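Specific mitochondrial acyl carrier protein (Toxoplasma, PDB 3CE7) probably carries growing acyl chains in mitochondrial fatty acid biosynthesis, as acyl carrier proteins do. Local coordinates at residues Leu47-Arg50 / Glu51-Trp55; Asp14-Ile17 / Asn18-Thr21. All coordinates share one frame; numbering follows the deposited sequence.

Both contacts are local and only partly buried, and they lie on opposite sides of the chain's centre, their own centres about 26 Å apart. Contact 2 comes first in sequence and starts helix 17-29; contact 1 is a hairpin-like turn in the long loop between that helix and helix 57-71. In contact 1 backbone pairs across the turn do most of the work, a threonine and a water tie its far end, and charged side chains fan out at the surface, while Leu47, Thr49 and Trp55 are buried. Contact 2, with Val20 and Thr21 buried and Asn18 exposed, relies instead on helix-start chemistry: an aspartate cap, main-chain bonds and a threonine hydroxyl returned to the backbone.

Contact 1: residues Leu47-Arg50 / Glu51-Trp55; sequences LRTR and EDRLW
Thr49 and Arg53 face each other across a tight hairpin-like loop built on a type I beta turn from Thr49 to Asp52. Thr49 N donates to Arg53 O at 2.9 Å, and Asp52 N closes the turn on Thr49 O at 2.9 Å. Asp52 has left-handed backbone angles, which makes this a type I turn with a G1-type bulge. One step outward Arg48 and Leu54 form a single beta bridge, a non-hydrogen-bonded pair held between the Thr49-Arg53 bond and that from Trp55 N to Leu47 O (2.8 Å).

Side chains lie over both faces of the turn. On one, the Arg48 chain bends at chi3 (-66°) and brings its guanidinium back over the loop: NH2 reaches Asp52 O near the guanidinium plane in a weak bond of 3.0 Å, while Leu54 CD2 sits over one face, 3.6 Å from NH1. On the other, Thr49 CG2 rests 3.7 Å from Trp55 CA and meets the indole obliquely.

Further out, the Trp55 ring packs on Phe31, with its NE1 bonded to Thr60 OG1 of helix 57-71, and Arg53 NH1 makes a salt bridge to Asp56. Backbone bonds between Arg48 and Gln33 and between Arg50 and Phe31 tie the turn to the beginning of the same interhelical loop.

With chi1 at 69°, Thr49 OG1 is swung toward the turn's end, where Glu51 N approaches it in a weak bond. The same hydroxyl donates to a water, which in turn donates to Glu51 OE2, 2.7 Å away.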
loop_
_atom_site.group_PDB
_atom_site.type_symbol
_atom_site.label_atom_id
_atom_site.label_comp_id
_atom_site.label_asym_id
_atom_site.label_seq_id
_atom_site.Cartn_x
_atom_site.Cartn_y
_atom_site.Cartn_z
ATOM N N LEU A 47 0.463 -12.619 2.643
ATOM C CA LEU A 47 1.887 -12.309 2.713
ATOM C C LEU A 47 2.464 -12.536 4.106
ATOM O O LEU A 47 1.822 -12.220 5.097
ATOM C CB LEU A 47 2.133 -10.847 2.323
ATOM C CG LEU A 47 1.745 -10.411 0.906
ATOM C CD1 LEU A 47 1.891 -8.891 0.763
ATOM C CD2 LEU A 47 2.565 -11.151 -0.152
ATOM N N ARG A 48 3.690 -13.051 4.161
ATOM C CA ARG A 48 4.379 -13.257 5.432
ATOM C C ARG A 48 5.248 -12.055 5.790
ATOM O O ARG A 48 6.105 -11.636 5.003
ATOM C CB ARG A 48 5.218 -14.533 5.388
ATOM C CG ARG A 48 5.642 -15.018 6.765
ATOM C CD ARG A 48 5.974 -16.506 6.744
ATOM N NE ARG A 48 4.805 -17.335 6.457
ATOM C CZ ARG A 48 3.928 -17.755 7.366
ATOM N NH1 ARG A 48 2.903 -18.504 6.988
ATOM N NH2 ARG A 48 4.061 -17.423 8.648
ATOM N N THR A 49 5.030 -11.524 6.991
ATOM C CA THR A 49 5.759 -10.341 7.471
ATOM C C THR A 49 7.054 -10.718 8.196
ATOM O O THR A 49 7.325 -11.901 8.418
ATOM C CB THR A 49 4.880 -9.479 8.397
ATOM O OG1 THR A 49 4.642 -10.179 9.629
ATOM C CG2 THR A 49 3.549 -9.142 7.728
ATOM N N ARG A 50 7.845 -9.705 8.557
ATOM C CA ARG A 50 9.112 -9.887 9.282
ATOM C C ARG A 50 8.935 -10.690 10.566
ATOM O O ARG A 50 9.894 -11.276 11.081
ATOM C CB ARG A 50 9.720 -8.527 9.644
ATOM C CG ARG A 50 10.120 -7.656 8.464
ATOM C CD ARG A 50 11.466 -8.048 7.885
ATOM N NE ARG A 50 11.937 -7.053 6.924
ATOM C CZ ARG A 50 12.967 -6.231 7.122
ATOM N NH1 ARG A 50 13.670 -6.283 8.253
ATOM N NH2 ARG A 50 13.304 -5.360 6.180
ATOM N N GLU A 51 7.702 -10.699 11.070
ATOM C CA GLU A 51 7.337 -11.375 12.313
ATOM C C GLU A 51 6.994 -12.845 12.114
ATOM O O GLU A 51 6.515 -13.493 13.053
ATOM C CB GLU A 51 6.126 -10.686 12.942
ATOM C CG GLU A 51 6.311 -9.214 13.225
ATOM C CD GLU A 51 5.074 -8.587 13.831
ATOM O OE1 GLU A 51 4.402 -9.264 14.636
ATOM O OE2 GLU A 51 4.776 -7.416 13.505
ATOM N N ASP A 52 7.242 -13.350 10.899
ATOM C CA ASP A 52 6.902 -14.719 10.493
ATOM C C ASP A 52 5.453 -15.091 10.816
ATOM O O ASP A 52 5.141 -16.222 11.212
ATOM C CB ASP A 52 7.904 -15.739 11.064
ATOM C CG ASP A 52 9.268 -15.671 10.380
ATOM O OD1 ASP A 52 9.620 -14.609 9.820
ATOM O OD2 ASP A 52 9.997 -16.688 10.405
ATOM N N ARG A 53 4.567 -14.114 10.634
ATOM C CA ARG A 53 3.129 -14.306 10.718
ATOM C C ARG A 53 2.552 -13.709 9.438
ATOM O O ARG A 53 3.239 -12.950 8.746
ATOM C CB ARG A 53 2.543 -13.602 11.953
ATOM C CG ARG A 53 2.652 -12.079 11.937
ATOM C CD ARG A 53 2.227 -11.469 13.265
ATOM N NE ARG A 53 0.774 -11.342 13.386
ATOM C CZ ARG A 53 0.128 -11.134 14.532
ATOM N NH1 ARG A 53 -1.197 -11.030 14.540
ATOM N NH2 ARG A 53 0.799 -11.033 15.674
ATOM N N LEU A 54 1.310 -14.045 9.119
ATOM C CA LEU A 54 0.658 -13.443 7.963
ATOM C C LEU A 54 0.251 -11.995 8.248
ATOM O O LEU A 54 -0.142 -11.646 9.365
ATOM C CB LEU A 54 -0.544 -14.272 7.505
ATOM C CG LEU A 54 -0.228 -15.703 7.041
ATOM C CD1 LEU A 54 -1.496 -16.409 6.604
ATOM C CD2 LEU A 54 0.805 -15.732 5.919
ATOM N N TRP A 55 0.370 -11.166 7.220
ATOM C CA TRP A 55 -0.076 -9.778 7.245
ATOM C C TRP A 55 -1.498 -9.681 7.790
ATOM O O TRP A 55 -2.374 -10.452 7.390
ATOM C CB TRP A 55 -0.051 -9.274 5.805
ATOM C CG TRP A 55 -0.403 -7.829 5.584
ATOM C CD1 TRP A 55 -1.629 -7.236 5.720
ATOM C CD2 TRP A 55 0.494 -6.813 5.138
ATOM N NE1 TRP A 55 -1.543 -5.889 5.397
ATOM C CE2 TRP A 55 -0.252 -5.610 5.027
ATOM C CE3 TRP A 55 1.858 -6.801 4.812
ATOM C CZ2 TRP A 55 0.329 -4.398 4.621
ATOM C CZ3 TRP A 55 2.442 -5.589 4.409
ATOM C CH2 TRP A 55 1.669 -4.406 4.316
HETATM O O HOH W 1 4.084 -7.447 10.926
#

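Contact 2: residues Asp14-Ile17 / Asn18-Thr21; sequences DTDI and NAVT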
loop_
_atom_site.group_PDB
_atom_site.type_symbol
_atom_site.label_atom_id
_atom_site.label_comp_id
_atom_site.label_asym_id
_atom_site.label_seq_id
_atom_site.Cartn_x
_atom_site.Cartn_y
_atom_site.Cartn_z
ATOM N N ASP A 14 3.353 11.769 -8.629
ATOM C CA ASP A 14 2.352 11.145 -7.745
ATOM C C ASP A 14 0.994 10.876 -8.402
ATOM O O ASP A 14 0.098 10.300 -7.778
ATOM C CB ASP A 14 2.233 11.856 -6.381
ATOM C CG ASP A 14 1.785 13.293 -6.490
ATOM O OD1 ASP A 14 1.211 13.674 -7.531
ATOM O OD2 ASP A 14 1.986 14.047 -5.498
ATOM N N THR A 15 0.864 11.272 -9.665
ATOM C CA THR A 15 -0.323 10.954 -10.455
ATOM C C THR A 15 -0.027 9.937 -11.564
ATOM O O THR A 15 -0.893 9.650 -12.395
ATOM C CB THR A 15 -0.989 12.222 -11.049
ATOM O OG1 THR A 15 -0.027 12.964 -11.815
ATOM C CG2 THR A 15 -1.541 13.105 -9.932
ATOM N N ASP A 16 1.197 9.398 -11.560
ATOM C CA ASP A 16 1.636 8.379 -12.522
ATOM C C ASP A 16 1.459 7.006 -11.859
ATOM O O ASP A 16 2.222 6.649 -10.970
ATOM C CB ASP A 16 3.108 8.657 -12.882
ATOM C CG ASP A 16 3.724 7.635 -13.839
ATOM O OD1 ASP A 16 3.303 6.465 -13.886
ATOM O OD2 ASP A 16 4.685 8.022 -14.549
ATOM N N ILE A 17 0.461 6.238 -12.295
ATOM C CA ILE A 17 0.151 4.960 -11.638
ATOM C C ILE A 17 1.301 3.939 -11.695
ATOM O O ILE A 17 1.513 3.186 -10.738
ATOM C CB ILE A 17 -1.204 4.341 -12.128
ATOM C CG1 ILE A 17 -1.616 3.139 -11.252
ATOM C CG2 ILE A 17 -1.149 3.991 -13.612
ATOM C CD1 ILE A 17 -1.818 3.492 -9.776
ATOM N N ASN A 18 2.041 3.910 -12.799
ATOM C CA ASN A 18 3.198 3.011 -12.876
ATOM C C ASN A 18 4.229 3.340 -11.800
ATOM O O ASN A 18 4.672 2.451 -11.059
ATOM C CB ASN A 18 3.829 3.030 -14.271
ATOM C CG ASN A 18 3.022 2.243 -15.292
ATOM O OD1 ASN A 18 1.938 1.739 -14.999
ATOM N ND2 ASN A 18 3.553 2.147 -16.513
ATOM N N ALA A 19 4.581 4.619 -11.688
ATOM C CA ALA A 19 5.614 5.044 -10.740
ATOM C C ALA A 19 5.156 4.837 -9.300
ATOM O O ALA A 19 5.915 4.324 -8.468
ATOM C CB ALA A 19 5.992 6.500 -10.992
ATOM N N VAL A 20 3.910 5.217 -9.021
ATOM C CA VAL A 20 3.355 5.082 -7.677
ATOM C C VAL A 20 3.235 3.598 -7.300
ATOM O O VAL A 20 3.534 3.220 -6.161
ATOM C CB VAL A 20 2.002 5.826 -7.553
ATOM C CG1 VAL A 20 1.315 5.501 -6.239
ATOM C CG2 VAL A 20 2.212 7.327 -7.670
ATOM N N THR A 21 2.797 2.763 -8.240
ATOM C CA THR A 21 2.660 1.335 -7.948
ATOM C C THR A 21 4.024 0.699 -7.654
ATOM O O THR A 21 4.193 0.007 -6.645
ATOM C CB THR A 21 1.935 0.566 -9.073
ATOM O OG1 THR A 21 0.634 1.137 -9.297
ATOM C CG2 THR A 21 1.754 -0.891 -8.656
#
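Asp16 caps the first turn of helix 17-29: its OD1 accepts from Ala19 N at 3.1 Å, the donor coming from well above the carboxylate plane. With chi1 at 178°, the carboxylate is carried away from its own backbone N and round to the Ala19 amide, past Ala19 CB, 3.8 Å from Asp16 CG. This is a classic N-cap, and the negative charge probably also interacts favourably with the positive end of the helix dipole. Asp16 O takes Val20 N in a nearly straight bond of 2.9 Å, with Val20 CG2 3.4 Å from the same oxygen.

The tight part of the contact is round Ile17 O. Two donors of one residue grip it from opposite faces of its plane, Thr21 N at 2.8 Å and Thr21 OG1 at 2.7 Å, and Ile17 CD1 comes to 3.4 Å from that hydroxyl. By contrast, Asn18 lies on the exposed side, its amide merely skirting the Ile17 CG2 methyl.

Helix 86-98 covers the inner flank: Ile17 touches Asp91 and Val94, Thr21 meets Ala90 and bonds to Gln87, and Asp14, two residues before the cap, forms a salt bridge with Arg97.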